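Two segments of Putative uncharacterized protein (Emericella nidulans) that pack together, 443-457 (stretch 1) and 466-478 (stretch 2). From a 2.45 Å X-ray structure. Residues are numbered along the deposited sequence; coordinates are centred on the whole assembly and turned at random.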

# COMPACT_ATOMS: atom_id res chain seq x y z
N ASP A 443 20.83 14.01 -14.63
CA ASP A 443 20.49 13.28 -13.41
C ASP A 443 19.00 13.41 -13.11
O ASP A 443 18.59 13.91 -12.06
N SER A 444 18.19 12.96 -14.07
CA SER A 444 16.74 12.96 -13.95
C SER A 444 16.17 11.56 -13.69
O SER A 444 15.06 11.44 -13.20
N LEU A 445 16.91 10.51 -14.04
CA LEU A 445 16.58 9.16 -13.58
C LEU A 445 17.47 8.84 -12.39
O LEU A 445 18.60 9.32 -12.32
N CYS A 446 16.97 8.04 -11.46
CA CYS A 446 17.82 7.51 -10.41
C CYS A 446 17.62 6.01 -10.23
O CYS A 446 16.56 5.46 -10.54
N LEU A 447 18.68 5.36 -9.77
CA LEU A 447 18.71 3.92 -9.56
C LEU A 447 19.28 3.70 -8.18
O LEU A 447 20.30 4.31 -7.85
N PHE A 448 18.66 2.85 -7.38
CA PHE A 448 19.20 2.56 -6.07
C PHE A 448 18.61 1.33 -5.42
O PHE A 448 17.45 0.98 -5.61
N GLU A 449 19.45 0.67 -4.62
CA GLU A 449 18.99 -0.32 -3.67
C GLU A 449 18.45 0.38 -2.42
O GLU A 449 18.86 1.50 -2.09
N PHE A 450 17.53 -0.28 -1.73
CA PHE A 450 16.97 0.27 -0.51
C PHE A 450 16.60 -0.87 0.43
O PHE A 450 15.89 -1.79 0.04
N ASP A 451 17.12 -0.81 1.65
CA ASP A 451 16.80 -1.80 2.67
C ASP A 451 15.49 -1.40 3.32
O ASP A 451 15.44 -0.45 4.09
N ALA A 452 14.42 -2.14 3.00
CA ALA A 452 13.08 -1.82 3.49
C ALA A 452 13.04 -1.81 5.01
O ALA A 452 13.78 -2.55 5.66
N ASP A 453 12.17 -0.98 5.57
CA ASP A 453 12.04 -0.88 7.02
C ASP A 453 11.48 -2.16 7.68
O ASP A 453 11.42 -2.25 8.90
N TYR A 454 11.07 -3.13 6.86
CA TYR A 454 10.58 -4.42 7.35
C TYR A 454 11.31 -5.54 6.61
O TYR A 454 11.67 -5.38 5.45
N PRO A 455 11.52 -6.69 7.26
CA PRO A 455 12.24 -7.80 6.64
C PRO A 455 11.40 -8.50 5.58
O PRO A 455 10.19 -8.33 5.54
N MET A 456 12.06 -9.27 4.72
CA MET A 456 11.37 -10.05 3.69
C MET A 456 10.56 -11.20 4.30
O MET A 456 9.41 -11.43 3.93
N ALA A 457 11.18 -11.92 5.23
CA ALA A 457 10.58 -13.11 5.82
C ALA A 457 11.18 -13.40 7.19
O ALA A 457 12.29 -12.96 7.50
N SER A 466 14.85 -16.94 12.80
CA SER A 466 15.49 -16.66 11.53
C SER A 466 14.79 -15.50 10.84
O SER A 466 13.58 -15.32 11.00
N VAL A 467 15.57 -14.71 10.09
CA VAL A 467 15.04 -13.56 9.36
C VAL A 467 15.82 -13.30 8.07
O VAL A 467 17.03 -13.53 8.01
N THR A 468 15.11 -12.85 7.04
CA THR A 468 15.71 -12.44 5.76
C THR A 468 15.43 -10.96 5.55
O THR A 468 14.30 -10.50 5.75
N LYS A 469 16.45 -10.21 5.15
CA LYS A 469 16.28 -8.79 4.89
C LYS A 469 15.50 -8.57 3.60
O LYS A 469 15.52 -9.41 2.72
N ASN A 470 14.82 -7.43 3.51
CA ASN A 470 14.11 -7.03 2.30
C ASN A 470 14.88 -5.92 1.60
O ASN A 470 14.60 -4.72 1.79
N VAL A 471 15.86 -6.32 0.80
CA VAL A 471 16.63 -5.38 -0.00
C VAL A 471 16.08 -5.40 -1.43
O VAL A 471 16.05 -6.45 -2.07
N TYR A 472 15.65 -4.23 -1.91
CA TYR A 472 15.02 -4.13 -3.23
C TYR A 472 15.62 -3.01 -4.08
O TYR A 472 16.24 -2.08 -3.56
N PHE A 473 15.41 -3.11 -5.40
CA PHE A 473 15.95 -2.15 -6.37
C PHE A 473 14.85 -1.26 -6.95
O PHE A 473 13.76 -1.74 -7.25
N THR A 474 15.16 0.03 -7.12
CA THR A 474 14.19 1.02 -7.61
C THR A 474 14.75 1.83 -8.78
O THR A 474 15.90 2.27 -8.74
N LEU A 475 13.94 2.00 -9.82
CA LEU A 475 14.23 2.93 -10.91
C LEU A 475 13.18 4.00 -10.83
O LEU A 475 11.99 3.69 -10.82
N ARG A 476 13.60 5.27 -10.78
CA ARG A 476 12.64 6.34 -10.56
C ARG A 476 12.81 7.55 -11.48
O ARG A 476 13.91 7.92 -11.87
N SER A 477 11.66 8.13 -11.82
CA SER A 477 11.59 9.37 -12.58
C SER A 477 10.54 10.26 -11.92
O SER A 477 9.62 9.76 -11.27
N VAL A 478 10.69 11.57 -12.08
CA VAL A 478 9.70 12.51 -11.62
C VAL A 478 9.46 13.54 -12.70
O VAL A 478 10.40 14.23 -13.10

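How do the two stretches present their side chains to each other? Strands 446-451 and 471-478 run antiparallel, with bonds such as F448 N to T474 O at 3.1 Å and T474 N to F448 O at 2.9 Å, so facing residues send their side chains to the same side of the sheet. C446, F448 and F450 share one face with R476, T474 and Y472; L447, E449 and D451 share the other with L475, F473 and V471.

What does F448, the most covered residue of the first stretch, touch? Its p rotamer brings the ring across the sheet to T474, an m rotamer whose CB lies over the ring face, 3.9 Å from the F448 centroid, in a CH-pi contact. R476, extended through chi1 and chi2 (both t), lays its guanidinium beside the same ring: F448 CZ sits over the guanidinium face, 4.1 Å from R476 NH1. The guanidinium nitrogens are hydrogen-bonded elsewhere in the structure. Nearer its backbone, R476 CB meets C446 SG at 3.7 Å; that cysteine is also covalently bonded to a group elsewhere in the structure.

How does Y472 continue this face? Its chi1 is p and that of F450 is t, and the rings meet obliquely, with centroids 5.8 Å apart and planes at 50°. F450 CB covers one face of the tyrosine ring, 4.1 Å from the Y472 centroid, while A452 CB approaches the ring edge, 3.7 Å from Y472 CE2. On the reverse face L447, an m,t rotamer, places its CD2 3.4 Å from L475 CD1 and 3.6 Å from F473 CZ.

Why is N470 the most covered residue of all? Its CA-to-CB bond points toward the first stretch. With chi1 t, its amide reaches A452 and Y454: N470 ND2 is 3.3 Å from A452 CB and 3.2 Å from Y454 CZ. Its CB also packs 4.0 Å from M456 CB, while its backbone O accepts a 2.9 Å hydrogen bond from A452 N.

Which polar contacts join D451, K469 and N470? K469 CB points away, but the long side chain curls back so that NZ forms a salt bridge with D451 OD1 at 2.5 Å; the bond from K469 NZ to D451 OD2, at 2.9 Å, is weak. Water 2 lies 2.6 Å from D451 OD2 and 2.7 Å from A452 O, and accepts from N470 N at 3.0 Å, linking the two stretches.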

# COMPACT_ATOMS: atom_id res chain seq x y z
CB ASP A 443 21.33 13.79 -12.24
CG ASP A 443 22.82 13.62 -12.47
OD1 ASP A 443 23.60 14.35 -11.83
OD2 ASP A 443 23.22 12.75 -13.28
CB SER A 444 16.11 13.58 -15.20
OG SER A 444 16.82 13.21 -16.36
CB LEU A 445 16.82 8.11 -14.67
CG LEU A 445 15.91 8.10 -15.89
CD1 LEU A 445 16.39 7.06 -16.90
CD2 LEU A 445 14.46 7.85 -15.51
CB CYS A 446 17.62 8.27 -9.09
SG CYS A 446 16.12 7.93 -8.20
CB LEU A 447 19.61 3.25 -10.60
CG LEU A 447 19.17 3.27 -12.07
CD1 LEU A 447 20.27 2.74 -12.97
CD2 LEU A 447 17.89 2.46 -12.26
CB PHE A 448 18.99 3.76 -5.13
CG PHE A 448 17.55 4.14 -4.94
CD1 PHE A 448 16.92 4.99 -5.84
CD2 PHE A 448 16.83 3.66 -3.86
CE1 PHE A 448 15.59 5.35 -5.67
CE2 PHE A 448 15.50 4.02 -3.68
CZ PHE A 448 14.88 4.86 -4.59
CB GLU A 449 20.12 -1.26 -3.27
CG GLU A 449 20.43 -2.33 -4.28
CD GLU A 449 21.23 -3.46 -3.67
OE1 GLU A 449 22.21 -3.15 -2.96
OE2 GLU A 449 20.87 -4.64 -3.87
CB PHE A 450 15.73 1.12 -0.83
CG PHE A 450 15.28 1.99 0.31
CD1 PHE A 450 15.76 3.29 0.43
CD2 PHE A 450 14.38 1.52 1.25
CE1 PHE A 450 15.35 4.10 1.48
CE2 PHE A 450 13.97 2.33 2.31
CZ PHE A 450 14.45 3.62 2.42
CB ASP A 451 17.92 -1.87 3.72
CG ASP A 451 17.69 -2.95 4.76
OD1 ASP A 451 18.55 -3.10 5.65
OD2 ASP A 451 16.66 -3.65 4.71
CB ALA A 452 12.07 -2.82 2.96
CB ASP A 453 11.20 0.35 7.43
CG ASP A 453 9.71 0.19 7.18
OD1 ASP A 453 9.31 -0.56 6.26
OD2 ASP A 453 8.92 0.84 7.91
CB TYR A 454 9.06 -4.54 7.11
CG TYR A 454 8.65 -4.58 5.64
CD1 TYR A 454 8.40 -3.41 4.93
CD2 TYR A 454 8.53 -5.79 4.97
CE1 TYR A 454 8.03 -3.46 3.58
CE2 TYR A 454 8.18 -5.85 3.63
CZ TYR A 454 7.92 -4.68 2.94
OH TYR A 454 7.56 -4.74 1.62
CB PRO A 455 12.49 -8.74 7.82
CG PRO A 455 11.34 -8.54 8.69
CD PRO A 455 10.97 -7.08 8.57
CB MET A 456 12.41 -10.61 2.70
CG MET A 456 11.87 -11.58 1.65
SD MET A 456 11.03 -10.74 0.29
CE MET A 456 9.57 -10.22 1.13
CB ALA A 457 10.77 -14.31 4.89
CB SER A 466 15.48 -17.90 10.63
OG SER A 466 14.19 -18.15 10.14
CB VAL A 467 15.10 -12.28 10.22
CG1 VAL A 467 14.42 -11.12 9.49
CG2 VAL A 467 14.46 -12.51 11.58
CB THR A 468 15.10 -13.22 4.57
OG1 THR A 468 15.29 -14.63 4.76
CG2 THR A 468 15.76 -12.80 3.27
CB LYS A 469 17.63 -8.08 4.79
CG LYS A 469 18.47 -8.10 6.07
CD LYS A 469 19.56 -7.02 6.07
CE LYS A 469 19.25 -5.86 7.02
NZ LYS A 469 17.92 -5.24 6.80
CB ASN A 470 12.68 -6.58 2.65
CG ASN A 470 11.86 -6.23 1.42
OD1 ASN A 470 12.21 -6.57 0.30
ND2 ASN A 470 10.74 -5.56 1.64
CB VAL A 471 18.13 -5.72 -0.00
CG1 VAL A 471 18.91 -4.68 -0.79
CG2 VAL A 471 18.64 -5.81 1.43
CB TYR A 472 13.51 -3.94 -3.08
CG TYR A 472 13.07 -2.65 -2.41
CD1 TYR A 472 12.73 -1.53 -3.16
CD2 TYR A 472 12.98 -2.56 -1.02
CE1 TYR A 472 12.33 -0.35 -2.54
CE2 TYR A 472 12.58 -1.39 -0.41
CZ TYR A 472 12.26 -0.29 -1.17
OH TYR A 472 11.86 0.86 -0.54
CB PHE A 473 16.65 -2.91 -7.49
CG PHE A 473 17.38 -2.04 -8.47
CD1 PHE A 473 18.65 -1.58 -8.19
CD2 PHE A 473 16.79 -1.71 -9.68
CE1 PHE A 473 19.33 -0.78 -9.10
CE2 PHE A 473 17.46 -0.91 -10.59
CZ PHE A 473 18.73 -0.45 -10.30
CB THR A 474 13.79 2.04 -6.50
OG1 THR A 474 13.08 1.38 -5.45
CG2 THR A 474 12.93 3.16 -7.08
CB LEU A 475 14.16 2.23 -12.27
CG LEU A 475 14.16 3.11 -13.54
CD1 LEU A 475 15.26 4.17 -13.50
CD2 LEU A 475 14.30 2.26 -14.79
CB ARG A 476 12.71 6.79 -9.11
CG ARG A 476 11.89 8.02 -8.78
CD ARG A 476 11.88 8.25 -7.29
NE ARG A 476 11.30 7.13 -6.55
CZ ARG A 476 11.41 6.96 -5.24
NH1 ARG A 476 12.08 7.83 -4.49
NH2 ARG A 476 10.85 5.90 -4.66
CB SER A 477 11.20 9.10 -14.03
OG SER A 477 10.93 10.31 -14.72
CB VAL A 478 10.14 13.25 -10.34
CG1 VAL A 478 9.11 14.31 -9.96
CG2 VAL A 478 10.37 12.26 -9.21
O HOH W 1 12.95 12.75 -13.78
O HOH W 2 14.64 -5.08 5.40